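Local structure of ribosome-inactivating protein 3 (Zea mays, 2PQG) at residues V182-C185 with E186-F190; N191-S194 with R195-A199; A20-R23 with K24-K28. The protein belongs to the plant ribosome-inactivating proteins, whose fold sets a mixed beta-sheet against a largely helical part. One frame throughout, in Å; residues are numbered along the deposited sequence.

Contact 1. Residues V182-C185 with E186-F190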
loop_
_atom_site.group_PDB
_atom_site.type_symbol
_atom_site.label_atom_id
_atom_site.label_comp_id
_atom_site.label_asym_id
_atom_site.label_seq_id
_atom_site.Cartn_x
_atom_site.Cartn_y
_atom_site.Cartn_z
ATOM N N VAL A 182 0.057 1.767 2.747
ATOM C CA VAL A 182 -0.918 1.479 3.794
ATOM C C VAL A 182 -2.266 2.165 3.562
ATOM O O VAL A 182 -3.308 1.532 3.714
ATOM C CB VAL A 182 -0.379 1.871 5.196
ATOM C CG1 VAL A 182 -1.408 1.547 6.255
ATOM C CG2 VAL A 182 0.902 1.120 5.492
ATOM N N MET A 183 -2.249 3.447 3.194
ATOM C CA MET A 183 -3.492 4.192 2.940
ATOM C C MET A 183 -4.258 3.685 1.717
ATOM O O MET A 183 -5.489 3.616 1.737
ATOM C CB MET A 183 -3.212 5.689 2.743
ATOM C CG MET A 183 -2.848 6.452 4.007
ATOM S SD MET A 183 -2.666 8.232 3.736
ATOM C CE MET A 183 -0.939 8.361 3.159
ATOM N N VAL A 184 -3.546 3.345 0.645
ATOM C CA VAL A 184 -4.217 2.863 -0.557
ATOM C C VAL A 184 -4.355 1.333 -0.659
ATOM O O VAL A 184 -5.462 0.806 -0.538
ATOM C CB VAL A 184 -3.530 3.410 -1.819
ATOM C CG1 VAL A 184 -4.270 2.954 -3.051
ATOM C CG2 VAL A 184 -3.499 4.935 -1.764
ATOM N N CYS A 185 -3.255 0.616 -0.869
ATOM C CA CYS A 185 -3.331 -0.837 -0.989
ATOM C C CYS A 185 -3.989 -1.489 0.198
ATOM O O CYS A 185 -4.980 -2.214 0.058
ATOM C CB CYS A 185 -1.952 -1.445 -1.130
ATOM S SG CYS A 185 -1.072 -0.892 -2.580
ATOM N N GLU A 186 -3.416 -1.247 1.370
ATOM C CA GLU A 186 -3.934 -1.827 2.601
ATOM C C GLU A 186 -5.279 -1.227 2.970
ATOM O O GLU A 186 -6.066 -1.850 3.680
ATOM C CB GLU A 186 -2.913 -1.654 3.732
ATOM C CG GLU A 186 -1.570 -2.287 3.399
ATOM C CD GLU A 186 -1.605 -3.816 3.337
ATOM O OE1 GLU A 186 -2.696 -4.385 3.147
ATOM O OE2 GLU A 186 -0.537 -4.456 3.463
ATOM N N GLY A 187 -5.544 -0.018 2.488
ATOM C CA GLY A 187 -6.826 0.599 2.758
ATOM C C GLY A 187 -7.887 -0.163 1.974
ATOM O O GLY A 187 -9.017 -0.338 2.441
ATOM N N LEU A 188 -7.515 -0.628 0.781
ATOM C CA LEU A 188 -8.428 -1.373 -0.079
ATOM C C LEU A 188 -8.643 -2.808 0.436
ATOM O O LEU A 188 -9.766 -3.316 0.437
ATOM C CB LEU A 188 -7.889 -1.403 -1.518
ATOM C CG LEU A 188 -7.788 -0.093 -2.315
ATOM C CD1 LEU A 188 -6.996 -0.334 -3.590
ATOM C CD2 LEU A 188 -9.168 0.447 -2.647
ATOM N N ARG A 189 -7.566 -3.451 0.875
ATOM C CA ARG A 189 -7.639 -4.810 1.401
ATOM C C ARG A 189 -8.409 -4.917 2.718
ATOM O O ARG A 189 -9.266 -5.785 2.882
ATOM C CB ARG A 189 -6.238 -5.361 1.662
ATOM C CG ARG A 189 -5.422 -5.758 0.464
ATOM C CD ARG A 189 -4.023 -6.088 0.947
ATOM N NE ARG A 189 -3.162 -6.557 -0.126
ATOM C CZ ARG A 189 -1.912 -6.963 0.055
ATOM N NH1 ARG A 189 -1.383 -6.949 1.268
ATOM N NH2 ARG A 189 -1.199 -7.403 -0.972
ATOM N N PHE A 190 -8.079 -4.044 3.664
ATOM C CA PHE A 190 -8.696 -4.077 4.981
ATOM C C PHE A 190 -9.658 -2.946 5.269
ATOM O O PHE A 190 -9.287 -1.777 5.150
ATOM C CB PHE A 190 -7.619 -4.041 6.072
ATOM C CG PHE A 190 -6.625 -5.151 5.991
ATOM C CD1 PHE A 190 -5.580 -5.106 5.074
ATOM C CD2 PHE A 190 -6.733 -6.249 6.832
ATOM C CE1 PHE A 190 -4.647 -6.144 5.005
ATOM C CE2 PHE A 190 -5.807 -7.286 6.770
ATOM C CZ PHE A 190 -4.763 -7.236 5.853
#

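Contact 2. Residues N191-S194 with R195-A199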
loop_
_atom_site.group_PDB
_atom_site.type_symbol
_atom_site.label_atom_id
_atom_site.label_comp_id
_atom_site.label_asym_id
_atom_site.label_seq_id
_atom_site.Cartn_x
_atom_site.Cartn_y
_atom_site.Cartn_z
ATOM N N ASN A 191 -10.886 -3.281 5.663
ATOM C CA ASN A 191 -11.841 -2.245 6.019
ATOM C C ASN A 191 -11.518 -1.781 7.445
ATOM O O ASN A 191 -12.087 -0.810 7.941
ATOM C CB ASN A 191 -13.294 -2.734 5.909
ATOM C CG ASN A 191 -13.489 -4.144 6.418
ATOM O OD1 ASN A 191 -14.584 -4.514 6.842
ATOM N ND2 ASN A 191 -12.441 -4.945 6.362
ATOM N N THR A 192 -10.589 -2.473 8.100
ATOM C CA THR A 192 -10.182 -2.069 9.439
ATOM C C THR A 192 -9.240 -0.863 9.270
ATOM O O THR A 192 -9.197 0.036 10.107
ATOM C CB THR A 192 -9.470 -3.235 10.200
ATOM O OG1 THR A 192 -9.045 -2.781 11.495
ATOM C CG2 THR A 192 -8.276 -3.758 9.408
ATOM N N VAL A 193 -8.506 -0.850 8.161
ATOM C CA VAL A 193 -7.584 0.235 7.851
ATOM C C VAL A 193 -8.328 1.419 7.230
ATOM O O VAL A 193 -8.077 2.573 7.589
ATOM C CB VAL A 193 -6.482 -0.230 6.871
ATOM C CG1 VAL A 193 -5.709 0.972 6.333
ATOM C CG2 VAL A 193 -5.542 -1.187 7.589
ATOM N N SER A 194 -9.234 1.139 6.297
ATOM C CA SER A 194 -9.994 2.201 5.668
ATOM C C SER A 194 -10.851 2.914 6.718
ATOM O O SER A 194 -11.048 4.126 6.632
ATOM C CB SER A 194 -10.865 1.645 4.545
ATOM O OG SER A 194 -11.745 0.654 5.028
ATOM N N ARG A 195 -11.353 2.182 7.716
ATOM C CA ARG A 195 -12.155 2.822 8.764
ATOM C C ARG A 195 -11.282 3.741 9.616
ATOM O O ARG A 195 -11.677 4.851 9.951
ATOM C CB ARG A 195 -12.819 1.796 9.683
ATOM C CG ARG A 195 -13.969 1.028 9.063
ATOM C CD ARG A 195 -14.884 0.465 10.143
ATOM N NE ARG A 195 -14.157 -0.367 11.098
ATOM C CZ ARG A 195 -13.841 -1.642 10.897
ATOM N NH1 ARG A 195 -13.172 -2.312 11.827
ATOM N NH2 ARG A 195 -14.210 -2.251 9.774
ATOM N N THR A 196 -10.091 3.268 9.964
ATOM C CA THR A 196 -9.169 4.044 10.784
ATOM C C THR A 196 -8.565 5.215 10.022
ATOM O O THR A 196 -8.452 6.316 10.567
ATOM C CB THR A 196 -8.041 3.151 11.335
ATOM O OG1 THR A 196 -8.613 2.133 12.168
ATOM C CG2 THR A 196 -7.051 3.973 12.160
ATOM N N VAL A 197 -8.188 4.993 8.766
ATOM C CA VAL A 197 -7.609 6.069 7.976
ATOM C C VAL A 197 -8.654 7.127 7.630
ATOM O O VAL A 197 -8.319 8.309 7.548
ATOM C CB VAL A 197 -6.971 5.560 6.664
ATOM C CG1 VAL A 197 -6.486 6.751 5.829
ATOM C CG2 VAL A 197 -5.817 4.634 6.977
ATOM N N ASP A 198 -9.909 6.722 7.432
ATOM C CA ASP A 198 -10.935 7.704 7.092
ATOM C C ASP A 198 -11.336 8.506 8.304
ATOM O O ASP A 198 -11.579 9.704 8.208
ATOM C CB ASP A 198 -12.197 7.067 6.510
ATOM C CG ASP A 198 -13.232 8.118 6.104
ATOM O OD1 ASP A 198 -12.965 8.898 5.159
ATOM O OD2 ASP A 198 -14.305 8.179 6.739
ATOM N N ALA A 199 -11.410 7.845 9.450
ATOM C CA ALA A 199 -11.792 8.539 10.665
ATOM C C ALA A 199 -10.836 9.686 10.996
ATOM O O ALA A 199 -11.279 10.754 11.418
ATOM C CB ALA A 199 -11.860 7.566 11.822
#

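Contact 3. Residues A20-R23 with K24-K28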
loop_
_atom_site.group_PDB
_atom_site.type_symbol
_atom_site.label_atom_id
_atom_site.label_comp_id
_atom_site.label_asym_id
_atom_site.label_seq_id
_atom_site.Cartn_x
_atom_site.Cartn_y
_atom_site.Cartn_z
ATOM N N ALA A 20 -14.626 3.407 -1.205
ATOM C CA ALA A 20 -15.888 2.816 -1.616
ATOM C C ALA A 20 -16.014 2.773 -3.127
ATOM O O ALA A 20 -16.563 1.820 -3.682
ATOM C CB ALA A 20 -17.041 3.599 -1.025
ATOM N N SER A 21 -15.511 3.807 -3.792
ATOM C CA SER A 21 -15.574 3.883 -5.248
ATOM C C SER A 21 -14.592 2.909 -5.908
ATOM O O SER A 21 -14.943 2.195 -6.844
ATOM C CB SER A 21 -15.295 5.324 -5.697
ATOM O OG SER A 21 -15.139 5.412 -7.103
ATOM N N VAL A 22 -13.365 2.868 -5.406
ATOM C CA VAL A 22 -12.356 1.990 -5.965
ATOM C C VAL A 22 -12.626 0.503 -5.656
ATOM O O VAL A 22 -12.338 -0.373 -6.478
ATOM C CB VAL A 22 -10.947 2.412 -5.478
ATOM C CG1 VAL A 22 -9.881 1.490 -6.068
ATOM C CG2 VAL A 22 -10.674 3.856 -5.890
ATOM N N ARG A 23 -13.177 0.197 -4.488
ATOM C CA ARG A 23 -13.468 -1.198 -4.207
ATOM C C ARG A 23 -14.552 -1.700 -5.145
ATOM O O ARG A 23 -14.525 -2.853 -5.565
ATOM C CB ARG A 23 -13.925 -1.398 -2.770
ATOM C CG ARG A 23 -12.789 -1.671 -1.815
ATOM C CD ARG A 23 -13.329 -2.014 -0.459
ATOM N NE ARG A 23 -12.326 -1.814 0.571
ATOM C CZ ARG A 23 -12.611 -1.431 1.811
ATOM N NH1 ARG A 23 -13.873 -1.217 2.166
ATOM N NH2 ARG A 23 -11.639 -1.244 2.692
ATOM N N LYS A 24 -15.505 -0.829 -5.467
ATOM C CA LYS A 24 -16.607 -1.178 -6.365
ATOM C C LYS A 24 -16.117 -1.531 -7.776
ATOM O O LYS A 24 -16.679 -2.413 -8.433
ATOM C CB LYS A 24 -17.620 -0.025 -6.431
ATOM C CG LYS A 24 -18.718 -0.208 -7.474
ATOM C CD LYS A 24 -19.830 0.827 -7.328
ATOM C CE LYS A 24 -20.946 0.577 -8.337
ATOM N NZ LYS A 24 -20.405 0.498 -9.722
ATOM N N ASP A 25 -15.067 -0.859 -8.238
ATOM C CA ASP A 25 -14.537 -1.143 -9.563
ATOM C C ASP A 25 -13.692 -2.414 -9.548
ATOM O O ASP A 25 -13.600 -3.120 -10.552
ATOM C CB ASP A 25 -13.708 0.043 -10.053
ATOM C CG ASP A 25 -14.524 1.328 -10.143
ATOM O OD1 ASP A 25 -13.920 2.416 -10.278
ATOM O OD2 ASP A 25 -15.773 1.248 -10.081
ATOM N N VAL A 26 -13.080 -2.696 -8.402
ATOM C CA VAL A 26 -12.234 -3.878 -8.218
ATOM C C VAL A 26 -13.093 -5.128 -8.054
ATOM O O VAL A 26 -12.775 -6.194 -8.577
ATOM C CB VAL A 26 -11.329 -3.727 -6.964
ATOM C CG1 VAL A 26 -10.612 -5.040 -6.662
ATOM C CG2 VAL A 26 -10.321 -2.609 -7.185
ATOM N N ILE A 27 -14.182 -4.985 -7.311
ATOM C CA ILE A 27 -15.108 -6.082 -7.073
ATOM C C ILE A 27 -15.741 -6.496 -8.406
ATOM O O ILE A 27 -16.224 -7.620 -8.549
ATOM C CB ILE A 27 -16.179 -5.663 -6.040
ATOM C CG1 ILE A 27 -15.522 -5.536 -4.669
ATOM C CG2 ILE A 27 -17.300 -6.683 -5.979
ATOM C CD1 ILE A 27 -16.433 -4.985 -3.597
ATOM N N LYS A 28 -15.724 -5.594 -9.386
ATOM C CA LYS A 28 -16.264 -5.930 -10.693
ATOM C C LYS A 28 -15.442 -7.077 -11.248
ATOM O O LYS A 28 -15.959 -7.912 -11.981
ATOM C CB LYS A 28 -16.193 -4.741 -11.651
ATOM C CG LYS A 28 -17.444 -3.877 -11.649
ATOM C CD LYS A 28 -17.255 -2.629 -12.495
ATOM C CE LYS A 28 -18.312 -1.597 -12.163
ATOM N NZ LYS A 28 -17.735 -0.224 -12.138
#

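Contact 1. Residues V182-C185 with E186-F190
Arg189 N donates to Cys185 O at 3.0 Å, a fairly straight bond (159° at the hydrogen). One residue earlier, Leu188 N reaches Val184 O at 2.8 Å. Its N-H also gives a weak second bond to Cys185 O, so that carbonyl takes two donors. The turn before this is wider, of pi type, at Val182-Cys185. Val182 O lies 3.0 Å from Gly187 N, but the angle is too poor for a bond. Met183 O instead meets Gly187 through a CA-H...O contact, 3.5 Å from Gly187 CA.

All this lies near the C-terminal end of helix 171-189, the long central helix of the ribosome-inactivating fold, deep in the chain. Leu188 folds back over the preceding turn. Its CG sits 3.1 Å from Val184 O, and its CD1 comes within 4.3 Å of Val184 CG1.

Glu186 CG stands beside the backbone N, and the chain bends at chi2 (-68°). The carboxylate is thereby brought to the Arg189 guanidinium: a salt bridge joins Glu186 OE2 and Arg189 NH1 at 3.4 Å. Glu186 OE2 also has a weak hydrogen bond with Tyr109 OH. Arg189 NH2 is held by Asn71 O, and the guanidinium makes a cation-pi contact with Trp220.

Contact 2. Residues N191-S194 with R195-A199
Val197 N bonds Val193 O at 2.7 Å and Asp198 N bonds Ser194 O at 2.9 Å. These are i to i+4 bonds of helix 191-199, a short alpha-helix that follows the long central helix of the ribosome-inactivating fold. It packs beside helix 15-27.

The buried face carries the two valines. Their side chains lie side by side and point the same way, with Val193 CG1 3.7 Å from Val197 CG2. The CG2 methyl of Val197 also rests 3.1 Å from Val193 O, so it fills the angle between that carbonyl and the valine one turn back.

Thr192 and Thr196 share a polar flank. Thr196 OG1 stands beside its own backbone N (chi1 -62°), which places it 3.0 Å from Thr192 O. Gln213 OE1 is near the hydroxyls of both threonines, and the proton of Thr196 OG1 is not settled between that oxygen and Thr192 O.

Arg195 turns back toward the start of the helix through a bend at chi3 (-56°). One face of its guanidinium lies over Thr192 CA, which is offset toward the rim. Asn191 OD1 lies at the edge, in plane, 3.7 Å from Arg195 NH2. The Asn191 amide stands almost upright to that plane, 85° apart. Three polar ends bond outside the helix: Arg195 NH2 to Arg254 O, Ser194 OG to Arg23 NH2 and Asp198 OD1 to Ser16 N. Asp198 CB passes 3.2 Å from Ser194 O.

Contact 3. Residues A20-R23 with K24-K28
Ile27 N and Val26 N make the two firmer backbone bonds, to Arg23 O at 2.8 Å and to Val22 O at 3.1 Å. The bonds before them are weak: Lys24 N to Ala20 O and Asp25 N to Ser21 O are both 3.4 Å. Asp25 N also bonds weakly to Val22 O.

Apolar contact on the inner side is made by Val22 and Val26, whose CG1 and CG2 approach to 4.3 Å. Both valines pack on Leu52 of strand 51-57, so this part of helix 15-27 lies against the beta-sheet of the ribosome-inactivating fold.

Two side-chain carbons rest against backbone carbonyls. Val26 CG2 is 3.1 Å from Val22 O. At the exposed edge of the helix, Ile27 CG1 stands beside its own backbone N (chi1 -70°), which lays it 3.0 Å from Arg23 O.

The charged groups point two ways. Lys28 NZ forms a salt bridge with Asp25 OD2 at 3.2 Å. Asp25 OD1 lies near Glu4 OE2, and the lysine would probably offset some of this gathered negative charge. Arg23, extended from CG to NE, reaches toward helix 171-189. Its NE bonds Leu188 O, and its NH2 bonds Gly187 O.

Contact 1 is buried near the centre of the chain. Contacts 2 and 3 are partly buried, their centres about 13 Å and 16 Å from that centre. Each lies essentially along one helix: 171-189, 191-199 and 15-27. The first two helices follow one another in the chain, and they meet where Val193 and Ser194 pack on Gly187. Arg23 of contact 3 joins all three, since its guanidinium reaches both the end of helix 171-189 and the start of helix 191-199. The chemistry follows the setting. The salt bridge of contact 1 is enclosed, and that of contact 3 involves the exposed Lys28. In contact 2, hydroxyls, Arg195 and Asp198 bond to residues outside the helix.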